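Local coordinates for BlEst2 (Bacillus licheniformis, PDB 6WPX), which probably hydrolyses ester bonds as a lipase or esterase of the alpha/beta-hydrolase fold, here in its propeptide form, with a C-terminal domain that is autoinhibitory, at residues 31-37 with 80-86; 102-106 with 134-138. One frame throughout, in Å; residues are numbered along the deposited sequence.

Interaction 1 of 2, residues 31-37 with 80-86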
loop_
_atom_site.group_PDB
_atom_site.type_symbol
_atom_site.label_atom_id
_atom_site.label_comp_id
_atom_site.label_asym_id
_atom_site.label_seq_id
_atom_site.Cartn_x
_atom_site.Cartn_y
_atom_site.Cartn_z
ATOM N N PRO A 31 -16.023 12.814 10.733
ATOM C CA PRO A 31 -16.230 13.019 9.311
ATOM C C PRO A 31 -17.169 14.164 8.931
ATOM O O PRO A 31 -18.257 14.208 9.420
ATOM C CB PRO A 31 -16.712 11.678 8.774
ATOM C CG PRO A 31 -16.179 10.683 9.747
ATOM C CD PRO A 31 -15.983 11.400 11.058
ATOM N N GLY A 32 -16.692 15.023 8.039
ATOM C CA GLY A 32 -17.444 16.191 7.587
ATOM C C GLY A 32 -16.981 17.476 8.234
ATOM O O GLY A 32 -17.130 18.558 7.656
ATOM N N TYR A 33 -16.394 17.373 9.436
ATOM C CA TYR A 33 -15.919 18.557 10.152
ATOM C C TYR A 33 -14.660 19.135 9.517
ATOM O O TYR A 33 -13.773 18.391 9.092
ATOM C CB TYR A 33 -15.707 18.241 11.639
ATOM C CG TYR A 33 -14.871 19.236 12.414
ATOM C CD1 TYR A 33 -15.419 20.434 12.873
ATOM C CD2 TYR A 33 -13.562 18.938 12.779
ATOM C CE1 TYR A 33 -14.660 21.342 13.613
ATOM C CE2 TYR A 33 -12.801 19.825 13.539
ATOM C CZ TYR A 33 -13.356 21.024 13.958
ATOM O OH TYR A 33 -12.618 21.900 14.718
ATOM N N TRP A 34 -14.616 20.468 9.419
ATOM C CA TRP A 34 -13.430 21.169 8.928
ATOM C C TRP A 34 -13.279 22.465 9.693
ATOM O O TRP A 34 -14.258 22.981 10.228
ATOM C CB TRP A 34 -13.479 21.414 7.407
ATOM C CG TRP A 34 -14.544 22.373 6.968
ATOM C CD1 TRP A 34 -15.825 22.068 6.605
ATOM C CD2 TRP A 34 -14.413 23.800 6.830
ATOM N NE1 TRP A 34 -16.479 23.207 6.189
ATOM C CE2 TRP A 34 -15.642 24.286 6.331
ATOM C CE3 TRP A 34 -13.350 24.709 7.029
ATOM C CZ2 TRP A 34 -15.869 25.653 6.105
ATOM C CZ3 TRP A 34 -13.560 26.054 6.758
ATOM C CH2 TRP A 34 -14.814 26.519 6.328
ATOM N N PHE A 35 -12.047 22.992 9.757
ATOM C CA PHE A 35 -11.790 24.253 10.446
ATOM C C PHE A 35 -10.656 24.969 9.752
ATOM O O PHE A 35 -9.802 24.330 9.152
ATOM C CB PHE A 35 -11.457 24.006 11.933
ATOM C CG PHE A 35 -10.197 23.195 12.171
ATOM C CD1 PHE A 35 -10.235 21.804 12.167
ATOM C CD2 PHE A 35 -8.980 23.825 12.432
ATOM C CE1 PHE A 35 -9.069 21.056 12.378
ATOM C CE2 PHE A 35 -7.815 23.073 12.639
ATOM C CZ PHE A 35 -7.873 21.698 12.628
ATOM N N ALA A 36 -10.615 26.291 9.895
ATOM C CA ALA A 36 -9.563 27.102 9.314
ATOM C C ALA A 36 -8.396 27.215 10.300
ATOM O O ALA A 36 -8.606 27.262 11.510
ATOM C CB ALA A 36 -10.098 28.481 8.973
ATOM N N GLY A 37 -7.176 27.261 9.769
ATOM C CA GLY A 37 -5.978 27.514 10.553
ATOM C C GLY A 37 -5.958 28.993 10.893
ATOM O O GLY A 37 -6.856 29.738 10.473
ATOM N N ALA A 80 -5.186 28.414 5.648
ATOM C CA ALA A 80 -5.340 26.976 5.522
ATOM C C ALA A 80 -6.591 26.508 6.191
ATOM O O ALA A 80 -7.132 27.210 7.042
ATOM C CB ALA A 80 -4.121 26.265 6.132
ATOM N N ALA A 81 -7.061 25.319 5.803
ATOM C CA ALA A 81 -8.230 24.661 6.393
ATOM C C ALA A 81 -7.903 23.172 6.484
ATOM O O ALA A 81 -7.044 22.685 5.760
ATOM C CB ALA A 81 -9.483 24.909 5.553
ATOM N N PHE A 82 -8.491 22.493 7.451
ATOM C CA PHE A 82 -8.196 21.081 7.719
ATOM C C PHE A 82 -9.521 20.387 7.816
ATOM O O PHE A 82 -10.425 20.909 8.459
ATOM C CB PHE A 82 -7.401 20.958 9.047
ATOM C CG PHE A 82 -6.130 21.787 9.039
ATOM C CD1 PHE A 82 -6.151 23.130 9.404
ATOM C CD2 PHE A 82 -4.929 21.239 8.607
ATOM C CE1 PHE A 82 -4.987 23.913 9.336
ATOM C CE2 PHE A 82 -3.756 22.012 8.562
ATOM C CZ PHE A 82 -3.797 23.349 8.895
ATOM N N ILE A 83 -9.651 19.230 7.172
ATOM C CA ILE A 83 -10.912 18.505 7.127
ATOM C C ILE A 83 -10.787 17.067 7.632
ATOM O O ILE A 83 -9.749 16.422 7.458
ATOM C CB ILE A 83 -11.484 18.574 5.671
ATOM C CG1 ILE A 83 -12.937 18.010 5.598
ATOM C CG2 ILE A 83 -10.525 17.888 4.644
ATOM C CD1 ILE A 83 -13.712 18.342 4.371
ATOM N N ASP A 84 -11.866 16.573 8.249
ATOM C CA ASP A 84 -11.979 15.190 8.650
ATOM C C ASP A 84 -12.904 14.570 7.611
ATOM O O ASP A 84 -14.025 15.047 7.422
ATOM C CB ASP A 84 -12.654 15.038 10.027
ATOM C CG ASP A 84 -11.812 15.455 11.209
ATOM O OD1 ASP A 84 -10.624 15.730 11.014
ATOM O OD2 ASP A 84 -12.348 15.486 12.339
ATOM N N LEU A 85 -12.431 13.542 6.923
ATOM C CA LEU A 85 -13.244 12.750 6.004
ATOM C C LEU A 85 -13.416 11.439 6.714
ATOM O O LEU A 85 -13.019 11.343 7.884
ATOM C CB LEU A 85 -12.549 12.560 4.641
ATOM C CG LEU A 85 -12.246 13.841 3.827
ATOM C CD1 LEU A 85 -11.623 13.484 2.490
ATOM C CD2 LEU A 85 -13.530 14.691 3.605
ATOM N N HIS A 86 -14.011 10.430 6.055
ATOM C CA HIS A 86 -14.144 9.129 6.685
ATOM C C HIS A 86 -12.784 8.440 6.741
ATOM O O HIS A 86 -12.083 8.348 5.729
ATOM C CB HIS A 86 -15.146 8.230 5.960
ATOM C CG HIS A 86 -16.556 8.729 5.990
ATOM N ND1 HIS A 86 -17.337 8.603 7.122
ATOM C CD2 HIS A 86 -17.308 9.271 5.002
ATOM C CE1 HIS A 86 -18.507 9.138 6.812
ATOM N NE2 HIS A 86 -18.537 9.552 5.549
HETATM O O HOH W 1 -6.468 30.533 7.897
#
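F35 and F82 meet on one side of the sheet because their first torsions lean them together: F35 CG sits between its backbone N and carbonyl carbon (chi1 63°), F82 CG beside its own N and anti to the carbonyl carbon (chi1 -56°). F82 CB comes over one face of the F35 ring, 4.0 Å from its centroid, as a CH-pi contact; the rings, 28° from parallel, are slid apart and barely overlap. They form an antiparallel hydrogen-bonded pair, F35 N giving to F82 O at 2.9 Å and F82 N to F35 O. On the other face W34 CB lies 3.9 Å from I83 CB, while W34 CE3 comes within 4.1 Å of A81 CB, where an alanine's small side chain leaves room for the indole. G32, at a positive phi where a CB would collide with the preceding carbonyl, gives its N-H to D84 O at 2.7 Å. D84 N gives an almost straight bond to Y33 O, extending the pairing past the strand. Rigid P31 lays CB over the face of the H86 imidazole, 3.9 Å from the centroid. Strand 34-36 is an edge strand of the mixed sheet, added antiparallel to 80-83, whose other edge pairs with 50-53; F52 and F64 continue the aromatic packing around F82, and helix 91-109 packs against W34, A36 and I83.

Interaction 2 of 2, residues 102-106 with 134-138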
loop_
_atom_site.group_PDB
_atom_site.type_symbol
_atom_site.label_atom_id
_atom_site.label_comp_id
_atom_site.label_asym_id
_atom_site.label_seq_id
_atom_site.Cartn_x
_atom_site.Cartn_y
_atom_site.Cartn_z
ATOM N N LEU A 102 -15.877 21.385 0.224
ATOM C CA LEU A 102 -15.054 22.321 -0.553
ATOM C C LEU A 102 -15.893 23.510 -1.019
ATOM O O LEU A 102 -15.384 24.616 -1.089
ATOM C CB LEU A 102 -14.333 21.647 -1.726
ATOM C CG LEU A 102 -13.142 20.746 -1.361
ATOM C CD1 LEU A 102 -12.700 19.939 -2.578
ATOM C CD2 LEU A 102 -11.977 21.558 -0.808
ATOM N N ARG A 103 -17.197 23.301 -1.241
ATOM C CA ARG A 103 -18.102 24.394 -1.585
ATOM C C ARG A 103 -18.153 25.385 -0.395
ATOM O O ARG A 103 -18.051 26.591 -0.614
ATOM C CB ARG A 103 -19.503 23.845 -1.928
ATOM C CG ARG A 103 -20.424 24.964 -2.386
ATOM C CD ARG A 103 -21.829 24.529 -2.695
ATOM N NE ARG A 103 -22.675 25.688 -3.002
ATOM C CZ ARG A 103 -22.743 26.302 -4.186
ATOM N NH1 ARG A 103 -21.973 25.906 -5.194
ATOM N NH2 ARG A 103 -23.549 27.342 -4.354
ATOM N N GLU A 104 -18.285 24.872 0.855
ATOM C CA GLU A 104 -18.309 25.685 2.088
ATOM C C GLU A 104 -16.948 26.357 2.311
ATOM O O GLU A 104 -16.890 27.513 2.726
ATOM C CB GLU A 104 -18.625 24.827 3.319
ATOM C CG GLU A 104 -19.948 24.085 3.288
ATOM C CD GLU A 104 -20.183 23.201 4.497
ATOM O OE1 GLU A 104 -19.319 23.161 5.403
ATOM O OE2 GLU A 104 -21.236 22.525 4.527
ATOM N N ILE A 105 -15.853 25.644 2.032
ATOM C CA ILE A 105 -14.514 26.202 2.200
ATOM C C ILE A 105 -14.290 27.337 1.186
ATOM O O ILE A 105 -13.781 28.401 1.556
ATOM C CB ILE A 105 -13.421 25.106 2.161
ATOM C CG1 ILE A 105 -13.633 24.077 3.307
ATOM C CG2 ILE A 105 -12.034 25.737 2.249
ATOM C CD1 ILE A 105 -12.866 22.668 3.123
ATOM N N TYR A 106 -14.700 27.112 -0.079
ATOM C CA TYR A 106 -14.621 28.103 -1.144
ATOM C C TYR A 106 -15.405 29.362 -0.738
ATOM O O TYR A 106 -14.914 30.474 -0.932
ATOM C CB TYR A 106 -15.182 27.538 -2.462
ATOM C CG TYR A 106 -15.288 28.571 -3.562
ATOM C CD1 TYR A 106 -14.174 28.936 -4.311
ATOM C CD2 TYR A 106 -16.505 29.180 -3.860
ATOM C CE1 TYR A 106 -14.261 29.900 -5.315
ATOM C CE2 TYR A 106 -16.607 30.137 -4.866
ATOM C CZ TYR A 106 -15.479 30.503 -5.585
ATOM O OH TYR A 106 -15.567 31.447 -6.578
ATOM N N ALA A 134 -15.912 18.986 -7.837
ATOM C CA ALA A 134 -15.311 19.968 -6.920
ATOM C C ALA A 134 -14.234 20.836 -7.589
ATOM O O ALA A 134 -13.740 21.775 -6.957
ATOM C CB ALA A 134 -14.740 19.282 -5.689
ATOM N N TYR A 135 -13.887 20.558 -8.873
ATOM C CA TYR A 135 -12.860 21.339 -9.595
ATOM C C TYR A 135 -13.181 22.855 -9.581
ATOM O O TYR A 135 -12.266 23.666 -9.626
ATOM C CB TYR A 135 -12.638 20.818 -11.036
ATOM C CG TYR A 135 -13.813 21.048 -11.960
ATOM C CD1 TYR A 135 -13.936 22.227 -12.683
ATOM C CD2 TYR A 135 -14.806 20.087 -12.107
ATOM C CE1 TYR A 135 -15.050 22.463 -13.494
ATOM C CE2 TYR A 135 -15.899 20.297 -12.939
ATOM C CZ TYR A 135 -16.024 21.488 -13.619
ATOM O OH TYR A 135 -17.108 21.653 -14.441
ATOM N N HIS A 136 -14.483 23.225 -9.491
ATOM C CA HIS A 136 -14.943 24.625 -9.424
ATOM C C HIS A 136 -14.300 25.390 -8.258
ATOM O O HIS A 136 -14.145 26.607 -8.333
ATOM C CB HIS A 136 -16.482 24.659 -9.232
ATOM C CG HIS A 136 -17.263 24.133 -10.402
ATOM N ND1 HIS A 136 -17.301 24.810 -11.612
ATOM C CD2 HIS A 136 -18.011 23.013 -10.508
ATOM C CE1 HIS A 136 -18.047 24.072 -12.411
ATOM N NE2 HIS A 136 -18.496 22.980 -11.789
ATOM N N TYR A 137 -13.943 24.669 -7.168
ATOM C CA TYR A 137 -13.459 25.260 -5.925
ATOM C C TYR A 137 -11.981 25.121 -5.696
ATOM O O TYR A 137 -11.461 25.635 -4.703
ATOM C CB TYR A 137 -14.259 24.661 -4.739
ATOM C CG TYR A 137 -15.749 24.569 -5.017
ATOM C CD1 TYR A 137 -16.506 25.714 -5.263
ATOM C CD2 TYR A 137 -16.382 23.333 -5.132
ATOM C CE1 TYR A 137 -17.861 25.637 -5.580
ATOM C CE2 TYR A 137 -17.739 23.240 -5.450
ATOM C CZ TYR A 137 -18.477 24.398 -5.662
ATOM O OH TYR A 137 -19.814 24.337 -5.962
ATOM N N VAL A 138 -11.298 24.403 -6.594
ATOM C CA VAL A 138 -9.887 24.049 -6.431
ATOM C C VAL A 138 -9.050 24.486 -7.600
ATOM O O VAL A 138 -9.414 24.231 -8.743
ATOM C CB VAL A 138 -9.744 22.518 -6.141
ATOM C CG1 VAL A 138 -8.273 22.083 -6.034
ATOM C CG2 VAL A 138 -10.517 22.115 -4.886
#
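Y137 lays its ring against helix 91-109 in the alpha/beta-hydrolase fold, where the turn after helix 121-131 leads into strand 138-144. The close packing is apolar. One methyl of L102, CD1, meets both A134 CB at 3.8 Å and V138 CG2 at 3.9 Å, which suits a long apolar side chain, and V113 and L115 of the adjoining strand 113-118 also pack on L102. The Y137 ring is clamped between two residues: R103 CA stands over the centre of one face, 3.9 Å from the centroid, and H136 CB over the opposite face. Y106, its CG anti to the backbone N (chi1 173°), turns its ring obliquely to that of Y137, the planes 51° apart, and brings CG to 3.5 Å from Y137 CD1. Outward, R103 and H136 are exposed and the contact thins. An arginine fits here because its aliphatic part can cross the hydroxyl end of the tyrosine ring while its charged end stays near solvent. Extended from CG to NE, the chain carries the guanidinium to the phenol, nearly perpendicular to the ring, and R103 NH1 donates to Y137 OH at 2.8 Å, the oxygen lying in the guanidinium plane and the N-H...O angle bent to 139°.

How the interactions relate
Helix 91-109 joins the two contacts, and strand 80-83 of interaction 1 precedes it in the chain. Their centres are 13 Å apart, and they touch directly: W34 NE1 probably hydrogen-bonds to E104 OE1, and W34 CD2 packs on I105 CG1. Both are partly buried, but their chemistry differs. Interaction 1 is chiefly a backbone pairing at the margin of the sheet, with mostly buried residues on 80-86 and more exposed ones on 31-37. Interaction 2 depends on side chains, running from a buried aliphatic end to a polar end at the surface. One thus extends the sheet, whereas the other packs a helix against the turn that enters a more central strand.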